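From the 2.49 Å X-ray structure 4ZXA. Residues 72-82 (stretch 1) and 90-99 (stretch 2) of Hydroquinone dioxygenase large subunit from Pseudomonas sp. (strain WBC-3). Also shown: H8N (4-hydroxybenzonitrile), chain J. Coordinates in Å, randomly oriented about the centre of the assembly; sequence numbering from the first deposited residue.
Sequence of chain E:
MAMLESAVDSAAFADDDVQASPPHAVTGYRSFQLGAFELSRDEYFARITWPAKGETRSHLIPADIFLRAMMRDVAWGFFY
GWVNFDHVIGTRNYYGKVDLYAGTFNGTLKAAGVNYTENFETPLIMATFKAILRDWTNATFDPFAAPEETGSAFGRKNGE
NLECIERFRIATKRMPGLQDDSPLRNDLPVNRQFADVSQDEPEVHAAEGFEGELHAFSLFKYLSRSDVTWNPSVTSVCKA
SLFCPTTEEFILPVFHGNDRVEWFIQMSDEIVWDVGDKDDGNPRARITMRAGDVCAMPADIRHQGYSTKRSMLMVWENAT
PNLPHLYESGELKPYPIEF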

# COMPACT_ATOMS: atom_id res chain seq x y z
N ARG E 72 -7.08 -0.64 14.61
CA ARG E 72 -6.08 -0.33 15.62
C ARG E 72 -6.51 0.91 16.38
O ARG E 72 -6.47 0.93 17.61
CB ARG E 72 -4.66 -0.16 15.04
CG ARG E 72 -4.06 -1.44 14.39
CD ARG E 72 -4.31 -2.66 15.26
NE ARG E 72 -3.75 -3.91 14.76
CZ ARG E 72 -4.24 -4.58 13.71
NH1 ARG E 72 -5.27 -4.10 13.01
NH2 ARG E 72 -3.69 -5.73 13.35
N ASP E 73 -6.95 1.94 15.66
CA ASP E 73 -7.32 3.20 16.30
C ASP E 73 -8.42 2.99 17.34
O ASP E 73 -8.41 3.63 18.40
CB ASP E 73 -7.78 4.26 15.28
CG ASP E 73 -7.23 5.65 15.59
OD1 ASP E 73 -6.53 5.83 16.63
OD2 ASP E 73 -7.49 6.56 14.78
N VAL E 74 -9.34 2.09 17.04
CA VAL E 74 -10.46 1.84 17.94
C VAL E 74 -10.01 1.02 19.14
O VAL E 74 -10.41 1.30 20.27
CB VAL E 74 -11.62 1.12 17.24
CG1 VAL E 74 -12.46 0.36 18.26
CG2 VAL E 74 -12.45 2.12 16.48
N ALA E 75 -9.18 0.01 18.88
CA ALA E 75 -8.74 -0.90 19.92
C ALA E 75 -7.80 -0.18 20.89
O ALA E 75 -7.75 -0.52 22.07
CB ALA E 75 -8.04 -2.12 19.32
N TRP E 76 -7.07 0.80 20.37
CA TRP E 76 -6.07 1.52 21.17
C TRP E 76 -6.65 2.76 21.84
O TRP E 76 -5.95 3.46 22.56
CB TRP E 76 -4.87 1.94 20.31
CG TRP E 76 -4.16 0.82 19.63
CD1 TRP E 76 -4.29 -0.51 19.89
CD2 TRP E 76 -3.22 0.93 18.55
NE1 TRP E 76 -3.49 -1.23 19.05
CE2 TRP E 76 -2.82 -0.37 18.21
CE3 TRP E 76 -2.68 2.00 17.84
CZ2 TRP E 76 -1.89 -0.63 17.21
CZ3 TRP E 76 -1.78 1.75 16.84
CH2 TRP E 76 -1.39 0.44 16.53
N GLY E 77 -7.92 3.05 21.59
CA GLY E 77 -8.53 4.24 22.15
C GLY E 77 -7.85 5.48 21.61
O GLY E 77 -7.72 6.49 22.31
N PHE E 78 -7.41 5.40 20.36
CA PHE E 78 -6.74 6.50 19.67
C PHE E 78 -5.30 6.72 20.12
O PHE E 78 -4.66 7.68 19.72
CB PHE E 78 -7.59 7.77 19.68
CG PHE E 78 -8.92 7.59 19.01
CD1 PHE E 78 -9.01 7.57 17.62
CD2 PHE E 78 -10.07 7.39 19.75
CE1 PHE E 78 -10.23 7.38 16.97
CE2 PHE E 78 -11.29 7.20 19.13
CZ PHE E 78 -11.38 7.19 17.72
N PHE E 79 -4.80 5.81 20.96
CA PHE E 79 -3.38 5.75 21.24
C PHE E 79 -2.87 7.08 21.79
O PHE E 79 -3.53 7.71 22.62
CB PHE E 79 -2.63 5.37 19.96
CG PHE E 79 -1.35 4.62 20.19
CD1 PHE E 79 -1.10 4.01 21.41
CD2 PHE E 79 -0.39 4.53 19.20
CE1 PHE E 79 0.09 3.31 21.63
CE2 PHE E 79 0.80 3.84 19.41
CZ PHE E 79 1.05 3.23 20.62
N TYR E 80 -1.69 7.50 21.34
CA TYR E 80 -1.08 8.77 21.72
C TYR E 80 -0.59 9.40 20.45
O TYR E 80 -0.36 8.70 19.48
CB TYR E 80 0.13 8.55 22.65
CG TYR E 80 -0.20 7.72 23.83
CD1 TYR E 80 -0.77 8.29 24.95
CD2 TYR E 80 -0.01 6.34 23.82
CE1 TYR E 80 -1.10 7.53 26.06
CE2 TYR E 80 -0.35 5.56 24.91
CZ TYR E 80 -0.89 6.16 26.03
OH TYR E 80 -1.22 5.39 27.12
N GLY E 81 -0.39 10.71 20.45
CA GLY E 81 0.16 11.35 19.27
C GLY E 81 -0.65 11.12 18.01
O GLY E 81 -1.89 11.08 18.05
N TRP E 82 0.04 10.94 16.88
CA TRP E 82 -0.63 10.88 15.59
C TRP E 82 -0.69 9.46 15.04
O TRP E 82 0.35 8.84 14.80
CB TRP E 82 0.07 11.77 14.56
CG TRP E 82 0.09 13.23 14.86
CD1 TRP E 82 -0.59 14.21 14.19
CD2 TRP E 82 0.85 13.90 15.88
NE1 TRP E 82 -0.31 15.45 14.74
CE2 TRP E 82 0.57 15.28 15.78
CE3 TRP E 82 1.73 13.46 16.87
CZ2 TRP E 82 1.15 16.22 16.64
CZ3 TRP E 82 2.30 14.40 17.73
CH2 TRP E 82 2.01 15.77 17.60
N GLY E 90 -5.65 10.69 9.20
CA GLY E 90 -5.14 10.37 10.52
C GLY E 90 -5.87 11.03 11.68
O GLY E 90 -6.73 11.89 11.49
N THR E 91 -5.53 10.60 12.89
CA THR E 91 -6.09 11.18 14.09
C THR E 91 -4.99 11.56 15.06
O THR E 91 -3.89 11.01 15.04
CB THR E 91 -7.07 10.22 14.77
OG1 THR E 91 -6.46 8.94 14.91
CG2 THR E 91 -8.31 10.06 13.93
N ARG E 92 -5.27 12.54 15.90
CA ARG E 92 -4.32 12.96 16.91
C ARG E 92 -5.12 12.89 18.17
O ARG E 92 -6.16 13.51 18.27
CB ARG E 92 -3.87 14.40 16.65
CG ARG E 92 -2.46 14.73 17.13
CD ARG E 92 -2.30 14.61 18.66
NE ARG E 92 -1.06 15.25 19.10
CZ ARG E 92 -0.59 15.23 20.34
NH1 ARG E 92 -1.24 14.58 21.30
NH2 ARG E 92 0.54 15.86 20.63
N ASN E 93 -4.67 12.08 19.12
CA ASN E 93 -5.41 11.97 20.36
C ASN E 93 -5.02 13.14 21.25
O ASN E 93 -3.82 13.36 21.50
CB ASN E 93 -5.13 10.64 21.07
CG ASN E 93 -6.20 10.30 22.11
OD1 ASN E 93 -7.05 11.13 22.43
ND2 ASN E 93 -6.16 9.07 22.64
N TYR E 94 -6.03 13.85 21.71
CA TYR E 94 -5.88 14.95 22.64
C TYR E 94 -6.44 14.59 24.01
O TYR E 94 -6.69 15.45 24.84
CB TYR E 94 -6.43 16.26 22.07
CG TYR E 94 -5.49 16.85 21.05
CD1 TYR E 94 -4.21 17.23 21.41
CD2 TYR E 94 -5.87 16.99 19.73
CE1 TYR E 94 -3.34 17.75 20.49
CE2 TYR E 94 -5.00 17.52 18.80
CZ TYR E 94 -3.73 17.89 19.19
OH TYR E 94 -2.86 18.42 18.27
N TYR E 95 -6.59 13.29 24.25
CA TYR E 95 -7.01 12.78 25.56
C TYR E 95 -8.32 13.29 26.17
O TYR E 95 -8.34 13.77 27.29
CB TYR E 95 -5.83 12.90 26.52
CG TYR E 95 -4.53 12.60 25.80
CD1 TYR E 95 -4.34 11.38 25.18
CD2 TYR E 95 -3.53 13.55 25.71
CE1 TYR E 95 -3.17 11.10 24.51
CE2 TYR E 95 -2.36 13.28 25.05
CZ TYR E 95 -2.19 12.05 24.45
OH TYR E 95 -1.02 11.78 23.78
N GLY E 96 -9.39 13.21 25.38
CA GLY E 96 -10.71 13.66 25.78
C GLY E 96 -11.40 14.15 24.53
O GLY E 96 -12.60 14.00 24.33
N LYS E 97 -10.58 14.74 23.68
CA LYS E 97 -10.93 15.18 22.33
C LYS E 97 -9.98 14.52 21.32
O LYS E 97 -8.81 14.25 21.64
CB LYS E 97 -10.83 16.70 22.21
CG LYS E 97 -11.90 17.47 22.99
CD LYS E 97 -11.46 18.92 23.25
CE LYS E 97 -12.66 19.85 23.47
NZ LYS E 97 -13.60 19.38 24.53
N VAL E 98 -10.46 14.24 20.12
CA VAL E 98 -9.61 13.68 19.08
C VAL E 98 -9.77 14.45 17.77
O VAL E 98 -10.89 14.59 17.28
CB VAL E 98 -9.94 12.20 18.79
CG1 VAL E 98 -9.15 11.71 17.59
CG2 VAL E 98 -9.68 11.33 20.01
N ASP E 99 -8.66 14.92 17.21
CA ASP E 99 -8.68 15.53 15.89
C ASP E 99 -8.77 14.46 14.81
O ASP E 99 -8.01 13.50 14.82
CB ASP E 99 -7.41 16.35 15.66
CG ASP E 99 -7.52 17.76 16.18
OD1 ASP E 99 -8.53 18.07 16.83
OD2 ASP E 99 -6.59 18.57 15.95
NAA H8N J . 4.10 3.04 18.03
CAC H8N J . 3.77 1.95 18.05
CAI H8N J . 3.39 0.51 18.09
CAF H8N J . 4.39 -0.45 18.06
CAD H8N J . 4.07 -1.80 18.09
CAH H8N J . 2.73 -2.15 18.15
OAB H8N J . 2.41 -3.48 18.17
CAE H8N J . 1.72 -1.20 18.18
CAG H8N J . 2.05 0.14 18.16
O HOH W 1 -4.94 9.26 17.41

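Stretch 1 leaves a helix, turns, and pairs briefly with a strand of stretch 2. D73 lies in the last helical turn. Its carboxylate accepts a short hydrogen bond from the T91 hydroxyl, OG1 to OD2 2.6 Å. The helix closes in a Schellman motif, with G77 at positive phi. A type I' turn from W76 to F79 then reverses the chain.

F78 points toward stretch 2. V98 CG2 sits over one face of its ring, 3.9 Å from F78 CG, in a CH-pi contact. Water 1 donates to F78 O (2.8 Å) and to T91 OG1 (2.9 Å), so it bridges the turn and the strand. F79 points away, but its carbonyl O accepts a hydrogen bond from N93 ND2 at 3.0 Å. The side chain of N93 thus ties down the loop backbone.

The ring of Y80 packs on Y95, CD1 to CE1 3.7 Å. G81 O accepts a hydrogen bond from N93 N at 3.1 Å.

W82 and R92 form an antiparallel, non-hydrogen-bonded pair, CA to CA 4.4 Å. Their side chains share one face of the sheet. R92 CG lies 3.3 Å from W82 NE1, over the indole. The R92 guanidinium continues over the six-membered ring, where its positive charge meets the pi electrons in a cation-pi contact.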